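Local coordinates for N-terminal acetyltransferase-like protein (Chaetomium thermophilum, PDB 5NNP) that probably serves as the helical-repeat auxiliary subunit of an N-terminal acetyltransferase A complex, holding the catalytic subunit that acetylates the N termini of proteins, at residues 544-547 and 548-552; 518-521 and 522-525; 120-124 and 125-129. One frame throughout, in Å; residues are numbered along the deposited sequence.

Interaction 1: 544-547 and 548-552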
loop_
_atom_site.group_PDB
_atom_site.type_symbol
_atom_site.label_atom_id
_atom_site.label_comp_id
_atom_site.label_asym_id
_atom_site.label_seq_id
_atom_site.Cartn_x
_atom_site.Cartn_y
_atom_site.Cartn_z
ATOM N N VAL A 544 -8.109 2.842 -6.905
ATOM C CA VAL A 544 -7.913 4.065 -7.663
ATOM C C VAL A 544 -7.543 5.266 -6.770
ATOM O O VAL A 544 -6.607 6.010 -7.061
ATOM C CB VAL A 544 -9.187 4.422 -8.468
ATOM C CG1 VAL A 544 -9.076 5.849 -9.023
ATOM C CG2 VAL A 544 -9.418 3.395 -9.593
ATOM N N ARG A 545 -8.285 5.446 -5.686
ATOM C CA ARG A 545 -8.038 6.574 -4.806
ATOM C C ARG A 545 -6.712 6.420 -4.061
ATOM O O ARG A 545 -5.996 7.403 -3.881
ATOM C CB ARG A 545 -9.208 6.757 -3.837
ATOM C CG ARG A 545 -10.454 7.309 -4.544
ATOM C CD ARG A 545 -11.697 7.311 -3.662
ATOM N NE ARG A 545 -12.779 8.055 -4.295
ATOM C CZ ARG A 545 -13.998 8.180 -3.789
ATOM N NH1 ARG A 545 -14.291 7.595 -2.631
ATOM N NH2 ARG A 545 -14.916 8.891 -4.447
ATOM N N TRP A 546 -6.373 5.199 -3.653
ATOM C CA TRP A 546 -5.060 4.939 -3.075
ATOM C C TRP A 546 -3.950 5.216 -4.083
ATOM O O TRP A 546 -2.956 5.861 -3.765
ATOM C CB TRP A 546 -4.953 3.504 -2.576
ATOM C CG TRP A 546 -3.541 3.059 -2.437
ATOM C CD1 TRP A 546 -2.585 3.585 -1.609
ATOM C CD2 TRP A 546 -2.913 1.986 -3.141
ATOM N NE1 TRP A 546 -1.400 2.909 -1.765
ATOM C CE2 TRP A 546 -1.576 1.925 -2.704
ATOM C CE3 TRP A 546 -3.351 1.072 -4.098
ATOM C CZ2 TRP A 546 -0.675 0.987 -3.201
ATOM C CZ3 TRP A 546 -2.452 0.137 -4.587
ATOM C CH2 TRP A 546 -1.131 0.103 -4.139
ATOM N N GLU A 547 -4.136 4.737 -5.303
ATOM C CA GLU A 547 -3.186 4.951 -6.384
ATOM C C GLU A 547 -2.953 6.452 -6.696
ATOM O O GLU A 547 -1.843 6.870 -7.062
ATOM C CB GLU A 547 -3.685 4.198 -7.624
ATOM C CG GLU A 547 -2.628 3.796 -8.629
ATOM C CD GLU A 547 -1.667 2.722 -8.115
ATOM O OE1 GLU A 547 -1.974 1.506 -8.198
ATOM O OE2 GLU A 547 -0.581 3.112 -7.637
ATOM N N ASP A 548 -3.999 7.263 -6.549
ATOM C CA ASP A 548 -3.886 8.693 -6.808
ATOM C C ASP A 548 -2.894 9.347 -5.851
ATOM O O ASP A 548 -2.385 10.436 -6.125
ATOM C CB ASP A 548 -5.243 9.397 -6.676
ATOM C CG ASP A 548 -6.187 9.108 -7.841
ATOM O OD1 ASP A 548 -5.707 8.747 -8.944
ATOM O OD2 ASP A 548 -7.421 9.253 -7.637
ATOM N N ARG A 549 -2.641 8.696 -4.719
ATOM C CA ARG A 549 -1.700 9.239 -3.752
ATOM C C ARG A 549 -0.554 8.285 -3.490
ATOM O O ARG A 549 -0.031 8.247 -2.378
ATOM C CB ARG A 549 -2.390 9.557 -2.434
ATOM C CG ARG A 549 -3.378 10.696 -2.482
ATOM C CD ARG A 549 -4.129 10.740 -1.159
ATOM N NE ARG A 549 -4.520 9.387 -0.744
ATOM C CZ ARG A 549 -4.542 8.952 0.517
ATOM N NH1 ARG A 549 -4.196 9.762 1.514
ATOM N NH2 ARG A 549 -4.913 7.701 0.783
ATOM N N LEU A 550 -0.156 7.538 -4.515
ATOM C CA LEU A 550 0.740 6.398 -4.337
ATOM C C LEU A 550 2.007 6.756 -3.598
ATOM O O LEU A 550 2.344 6.139 -2.587
ATOM C CB LEU A 550 1.116 5.783 -5.681
ATOM C CG LEU A 550 2.146 4.648 -5.645
ATOM C CD1 LEU A 550 1.642 3.501 -4.791
ATOM C CD2 LEU A 550 2.465 4.177 -7.066
ATOM N N ARG A 551 2.693 7.772 -4.096
ATOM C CA ARG A 551 4.044 8.014 -3.657
ATOM C C ARG A 551 4.114 8.897 -2.431
ATOM O O ARG A 551 5.169 9.434 -2.126
ATOM C CB ARG A 551 4.855 8.613 -4.798
ATOM C CG ARG A 551 5.063 7.618 -5.910
ATOM C CD ARG A 551 5.854 8.237 -6.990
ATOM N NE ARG A 551 6.016 7.358 -8.138
ATOM C CZ ARG A 551 5.078 7.183 -9.054
ATOM N NH1 ARG A 551 3.903 7.776 -8.905
ATOM N NH2 ARG A 551 5.304 6.401 -10.102
ATOM N N GLU A 552 3.002 9.048 -1.718
ATOM C CA GLU A 552 3.046 9.744 -0.430
ATOM C C GLU A 552 3.569 8.783 0.642
ATOM O O GLU A 552 3.884 9.179 1.764
ATOM C CB GLU A 552 1.672 10.270 -0.042
ATOM C CG GLU A 552 0.745 9.188 0.500
ATOM C CD GLU A 552 -0.569 9.738 1.016
ATOM O OE1 GLU A 552 -0.797 10.954 0.885
ATOM O OE2 GLU A 552 -1.378 8.952 1.546
HETATM O O HOH W 1 0.628 4.943 -0.798
#
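Trp546 O accepts Arg549 N at 3.0 Å, and Glu547 O accepts Leu550 N at 3.1 Å. Both bonds span three residues, the shorter spacing with which the chain leaves helix 537-547. One step earlier the alpha-helical spacing persists, with Asp548 N giving its bond to Val544 O at 2.9 Å and a weak second one to Arg545 O at 3.3 Å. The Asp548 carboxylate lies beside Val544, its CG anti to the carbonyl carbon (chi1 -74°), which brings OD2 to 4.0 Å from Val544 CG1. OD1 is satisfied from elsewhere by a salt bridge to Arg126 NE, while Arg126 NH2 donates to Val544 O. Replacing Asp548 by an alanine removes this carboxylate and would probably leave the Arg126 guanidinium without it as a charge mate.

The indole N-H is also satisfied. Water 1 accepts from Trp546 NE1 at 3.0 Å and donates to Leu550 O at 2.8 Å, bridging ring and backbone across the turn. The same ring meets Leu550 through carbon, CZ2 lying 3.8 Å from CD1 in an oblique approach. Arg549 and Glu552 pair by charge alone, because OE2 stands over the guanidinium face where no N-H points at it; Glu552 OE2 has a hydrogen bond from an aromatic side chain of another protein chain. Arg545 NH1 forms a salt bridge with Glu200.

This turn links helix 537-547 to helix 554-572. Leu550 rests on Phe517 and Trp520 of helix 503-523, and Val544 packs on Leu158 of helix 146-159.

Interaction 2: 518-521 and 522-525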
loop_
_atom_site.group_PDB
_atom_site.type_symbol
_atom_site.label_atom_id
_atom_site.label_comp_id
_atom_site.label_asym_id
_atom_site.label_seq_id
_atom_site.Cartn_x
_atom_site.Cartn_y
_atom_site.Cartn_z
ATOM N N ASP A 518 7.160 2.951 -9.938
ATOM C CA ASP A 518 6.591 3.071 -11.274
ATOM C C ASP A 518 5.755 1.831 -11.583
ATOM O O ASP A 518 4.710 1.918 -12.214
ATOM C CB ASP A 518 7.676 3.258 -12.335
ATOM C CG ASP A 518 8.263 4.671 -12.345
ATOM O OD1 ASP A 518 7.650 5.588 -11.749
ATOM O OD2 ASP A 518 9.342 4.856 -12.959
ATOM N N THR A 519 6.210 0.680 -11.103
ATOM C CA THR A 519 5.538 -0.576 -11.383
ATOM C C THR A 519 4.198 -0.643 -10.677
ATOM O O THR A 519 3.191 -1.030 -11.259
ATOM C CB THR A 519 6.379 -1.760 -10.948
ATOM O OG1 THR A 519 7.555 -1.820 -11.752
ATOM C CG2 THR A 519 5.581 -3.067 -11.085
ATOM N N TRP A 520 4.214 -0.276 -9.404
ATOM C CA TRP A 520 3.022 -0.214 -8.591
ATOM C C TRP A 520 1.979 0.681 -9.256
ATOM O O TRP A 520 0.780 0.380 -9.240
ATOM C CB TRP A 520 3.394 0.290 -7.201
ATOM C CG TRP A 520 4.152 -0.738 -6.409
ATOM C CD1 TRP A 520 4.493 -1.990 -6.823
ATOM C CD2 TRP A 520 4.631 -0.615 -5.060
ATOM N NE1 TRP A 520 5.165 -2.653 -5.824
ATOM C CE2 TRP A 520 5.258 -1.838 -4.732
ATOM C CE3 TRP A 520 4.604 0.410 -4.103
ATOM C CZ2 TRP A 520 5.860 -2.062 -3.485
ATOM C CZ3 TRP A 520 5.200 0.182 -2.855
ATOM C CH2 TRP A 520 5.813 -1.044 -2.561
ATOM N N GLN A 521 2.438 1.768 -9.870
ATOM C CA GLN A 521 1.511 2.649 -10.560
ATOM C C GLN A 521 0.958 2.001 -11.824
ATOM O O GLN A 521 -0.149 2.295 -12.252
ATOM C CB GLN A 521 2.173 3.975 -10.920
ATOM C CG GLN A 521 1.197 4.941 -11.578
ATOM C CD GLN A 521 1.793 6.300 -11.875
ATOM O OE1 GLN A 521 2.939 6.593 -11.537
ATOM N NE2 GLN A 521 1.009 7.141 -12.519
ATOM N N GLU A 522 1.733 1.116 -12.423
ATOM C CA GLU A 522 1.341 0.514 -13.676
ATOM C C GLU A 522 0.525 -0.757 -13.401
ATOM O O GLU A 522 -0.225 -1.240 -14.263
ATOM C CB GLU A 522 2.573 0.223 -14.530
ATOM C CG GLU A 522 2.244 -0.340 -15.898
ATOM C CD GLU A 522 3.469 -0.464 -16.803
ATOM O OE1 GLU A 522 3.353 -1.121 -17.866
ATOM O OE2 GLU A 522 4.539 0.103 -16.461
ATOM N N ASP A 523 0.653 -1.259 -12.176
ATOM C CA ASP A 523 -0.030 -2.479 -11.757
ATOM C C ASP A 523 -1.557 -2.363 -11.801
ATOM O O ASP A 523 -2.254 -3.357 -11.978
ATOM C CB ASP A 523 0.416 -2.880 -10.342
ATOM C CG ASP A 523 1.717 -3.663 -10.349
ATOM O OD1 ASP A 523 2.074 -4.188 -11.430
ATOM O OD2 ASP A 523 2.381 -3.761 -9.292
ATOM N N GLN A 524 -2.076 -1.151 -11.652
ATOM C CA GLN A 524 -3.515 -0.945 -11.623
ATOM C C GLN A 524 -4.129 -1.079 -13.034
ATOM O O GLN A 524 -5.350 -1.062 -13.195
ATOM C CB GLN A 524 -3.819 0.428 -11.042
ATOM C CG GLN A 524 -3.345 1.525 -11.977
ATOM C CD GLN A 524 -3.578 2.924 -11.443
ATOM O OE1 GLN A 524 -4.671 3.264 -10.990
ATOM N NE2 GLN A 524 -2.549 3.744 -11.506
ATOM N N PHE A 525 -3.275 -1.247 -14.042
ATOM C CA PHE A 525 -3.674 -1.137 -15.443
ATOM C C PHE A 525 -4.698 -2.187 -15.903
ATOM O O PHE A 525 -5.711 -1.859 -16.524
ATOM C CB PHE A 525 -2.428 -1.205 -16.336
ATOM C CG PHE A 525 -2.675 -0.784 -17.770
ATOM C CD1 PHE A 525 -3.172 -1.682 -18.703
ATOM C CD2 PHE A 525 -2.425 0.512 -18.178
ATOM C CE1 PHE A 525 -3.396 -1.293 -20.023
ATOM C CE2 PHE A 525 -2.651 0.906 -19.489
ATOM C CZ PHE A 525 -3.136 0.004 -20.414
#
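Asp523 folds its carboxylate back against Thr519 and Trp520 in the last turns of helix 503-523, one of the helices of this all-helical, TPR-type array. Thr519 CG2, placed anti to the backbone N, lies 3.7 Å from Asp523 OD1 and equally near OD2, so the methyl rather than the hydroxyl meets the acid. OD2 also comes 3.7 Å from Trp520 CD1, with ring and carboxylate planes 36° apart. Beneath it runs the helix backbone: Thr519 O accepts Asp523 N at 2.7 Å and Glu522 N at 2.8 Å, both weak by their bent N-H angles. Glu522 N divides its weak bonds between Thr519 O, three residues back, and Asp518 O, four back; Asp523 N likewise has a second weak bond, to Trp520 O.

Gln524 lies alongside Gln521, its amide plane turned 54° from that of its neighbour. Its CG sits between the backbone N and the carbonyl carbon, which swings the chain back over the turn toward Gln521 O. An NE2 bond to that oxygen is possible at 2.9 Å, but the position of NE2 is doubtful.

The next shell fixes the polar ends. Arg551 reaches both Asp518 OD1, in a salt bridge, and Gln521 OE1, by a hydrogen bond, and Glu522 OE1 has a salt bridge to Lys92. The indole of Trp520 donates through NE1 to Gln485 OE1.

Interaction 3: 120-124 and 125-129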
loop_
_atom_site.group_PDB
_atom_site.type_symbol
_atom_site.label_atom_id
_atom_site.label_comp_id
_atom_site.label_asym_id
_atom_site.label_seq_id
_atom_site.Cartn_x
_atom_site.Cartn_y
_atom_site.Cartn_z
ATOM N N VAL A 120 -9.200 2.270 -21.455
ATOM C CA VAL A 120 -8.333 1.787 -20.393
ATOM C C VAL A 120 -7.226 2.811 -20.158
ATOM O O VAL A 120 -7.012 3.257 -19.040
ATOM C CB VAL A 120 -7.722 0.402 -20.726
ATOM C CG1 VAL A 120 -6.685 0.046 -19.713
ATOM C CG2 VAL A 120 -8.815 -0.673 -20.788
ATOM N N LEU A 121 -6.548 3.200 -21.231
ATOM C CA LEU A 121 -5.478 4.190 -21.157
ATOM C C LEU A 121 -5.962 5.491 -20.523
ATOM O O LEU A 121 -5.263 6.101 -19.704
ATOM C CB LEU A 121 -4.900 4.459 -22.554
ATOM C CG LEU A 121 -4.059 3.362 -23.216
ATOM C CD1 LEU A 121 -3.939 3.609 -24.692
ATOM C CD2 LEU A 121 -2.667 3.295 -22.596
ATOM N N GLN A 122 -7.164 5.916 -20.886
ATOM C CA GLN A 122 -7.667 7.187 -20.391
ATOM C C GLN A 122 -7.888 7.188 -18.879
ATOM O O GLN A 122 -7.554 8.169 -18.202
ATOM C CB GLN A 122 -8.964 7.559 -21.094
ATOM C CG GLN A 122 -8.773 8.120 -22.476
ATOM C CD GLN A 122 -10.075 8.153 -23.259
ATOM O OE1 GLN A 122 -10.841 7.180 -23.265
ATOM N NE2 GLN A 122 -10.338 9.278 -23.917
ATOM N N ILE A 123 -8.468 6.112 -18.345
ATOM C CA ILE A 123 -8.687 6.067 -16.906
ATOM C C ILE A 123 -7.333 5.879 -16.197
ATOM O O ILE A 123 -7.095 6.469 -15.139
ATOM C CB ILE A 123 -9.695 4.970 -16.486
ATOM C CG1 ILE A 123 -10.041 5.099 -14.997
ATOM C CG2 ILE A 123 -9.156 3.588 -16.772
ATOM C CD1 ILE A 123 -10.462 6.519 -14.547
ATOM N N GLN A 124 -6.438 5.102 -16.804
ATOM C CA GLN A 124 -5.088 4.953 -16.267
ATOM C C GLN A 124 -4.385 6.297 -16.083
ATOM O O GLN A 124 -3.574 6.439 -15.176
ATOM C CB GLN A 124 -4.220 4.082 -17.161
ATOM C CG GLN A 124 -2.774 3.995 -16.660
ATOM C CD GLN A 124 -2.635 3.104 -15.435
ATOM O OE1 GLN A 124 -3.459 2.214 -15.194
ATOM N NE2 GLN A 124 -1.614 3.348 -14.646
ATOM N N MET A 125 -4.681 7.274 -16.940
ATOM C CA MET A 125 -4.044 8.592 -16.819
ATOM C C MET A 125 -5.007 9.608 -16.246
ATOM O O MET A 125 -4.751 10.798 -16.285
ATOM C CB MET A 125 -3.520 9.103 -18.162
ATOM C CG MET A 125 -2.571 8.161 -18.857
ATOM S SD MET A 125 -1.116 7.796 -17.861
ATOM C CE MET A 125 -0.328 9.416 -17.834
ATOM N N ARG A 126 -6.112 9.124 -15.702
ATOM C CA ARG A 126 -7.099 9.987 -15.075
ATOM C C ARG A 126 -7.579 11.105 -16.017
ATOM O O ARG A 126 -7.837 12.233 -15.597
ATOM C CB ARG A 126 -6.542 10.563 -13.766
ATOM C CG ARG A 126 -5.951 9.512 -12.803
ATOM C CD ARG A 126 -6.980 8.475 -12.317
ATOM N NE ARG A 126 -6.522 7.672 -11.172
ATOM C CZ ARG A 126 -6.076 6.415 -11.228
ATOM N NH1 ARG A 126 -6.000 5.756 -12.380
ATOM N NH2 ARG A 126 -5.699 5.805 -10.114
ATOM N N ASP A 127 -7.713 10.771 -17.297
ATOM C CA ASP A 127 -8.449 11.612 -18.249
ATOM C C ASP A 127 -9.939 11.312 -18.080
ATOM O O ASP A 127 -10.523 10.532 -18.843
ATOM C CB ASP A 127 -7.966 11.337 -19.682
ATOM C CG ASP A 127 -8.726 12.113 -20.739
ATOM O OD1 ASP A 127 -9.456 13.075 -20.423
ATOM O OD2 ASP A 127 -8.580 11.744 -21.917
ATOM N N TYR A 128 -10.542 11.916 -17.059
ATOM C CA TYR A 128 -11.903 11.576 -16.648
ATOM C C TYR A 128 -12.960 11.860 -17.712
ATOM O O TYR A 128 -13.837 11.009 -17.968
ATOM C CB TYR A 128 -12.275 12.326 -15.366
ATOM C CG TYR A 128 -11.344 12.071 -14.205
ATOM C CD1 TYR A 128 -11.267 10.815 -13.606
ATOM C CD2 TYR A 128 -10.541 13.089 -13.698
ATOM C CE1 TYR A 128 -10.415 10.587 -12.550
ATOM C CE2 TYR A 128 -9.686 12.867 -12.635
ATOM C CZ TYR A 128 -9.625 11.618 -12.068
ATOM O OH TYR A 128 -8.764 11.406 -11.017
ATOM N N ALA A 129 -12.886 13.053 -18.314
ATOM C CA ALA A 129 -13.847 13.453 -19.352
ATOM C C ALA A 129 -13.762 12.505 -20.538
ATOM O O ALA A 129 -14.780 12.073 -21.074
ATOM C CB ALA A 129 -13.608 14.893 -19.802
HETATM O O HOH W 2 -9.135 11.830 -24.342
#
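The Arg126 guanidinium takes Ile123 O at its edge, only 8° out of its plane, with NH1 donating over 3.1 Å in a nearly straight bond. Ile123 O is gripped a second time by Arg126 N at 2.9 Å, and the two donors reach that carbonyl from opposite faces of its plane. A bend at chi2 (-62°) turns the arginine chain back so that its tip and its own backbone N can share one oxygen. On the Tyr128 ring, Arg126 O lies 3.4 Å above one face, offset toward the rim, while Ile123 CD1 approaches the ring obliquely, 4.5 Å from Tyr128 CD1.

Two further flat groups, the Gln122 amide and the Asp127 carboxylate, lie side by side with planes 77° apart. They do not bond directly: Gln122 NE2 stands 3.6 Å from Asp127 OD2, and water 2 joins them, accepting from NE2 at 2.9 Å and donating to OD2. Gln122 OE1 is taken by Ser134, and Gln124 OE1 by His528 of helix 527-534. Arg126 keeps its strongest partner outside, Asp548.

Behind the side chains the backbone closes in a recognisable way. Asp127 N reaches back five residues to Gln122 O at 2.8 Å, enclosing the shorter Arg126-to-Ile123 bond, and Arg126 adopts positive phi. Asp127 then caps the next helix, its OD1 accepting Gly130 N. A Schellman motif ending helix 112-124 thus runs straight into the N-cap of helix 128-141, a compact connection between successive helices, as in the helix-turn-helix units of TPR-type folds.

How the interactions relate
From the N terminus, interaction 3 comes first, closing the turn between helices 112-124 and 128-141. Almost four hundred residues later interaction 2 lies at the C-terminal part of helix 503-523, and interaction 1 then closes the turn from helix 537-547 into helix 554-572. The three are in series: none nests within or crosses another along the chain. In space they gather, with centres 11 to 15 Å apart, and side chains of each reach the other two. Arg126 of interaction 3 inserts between 518-525 and 544-552, and Arg551 of interaction 1 turns back to interaction 2. The early TPR helices are thereby tied to the later auxiliary-subunit region of the chain.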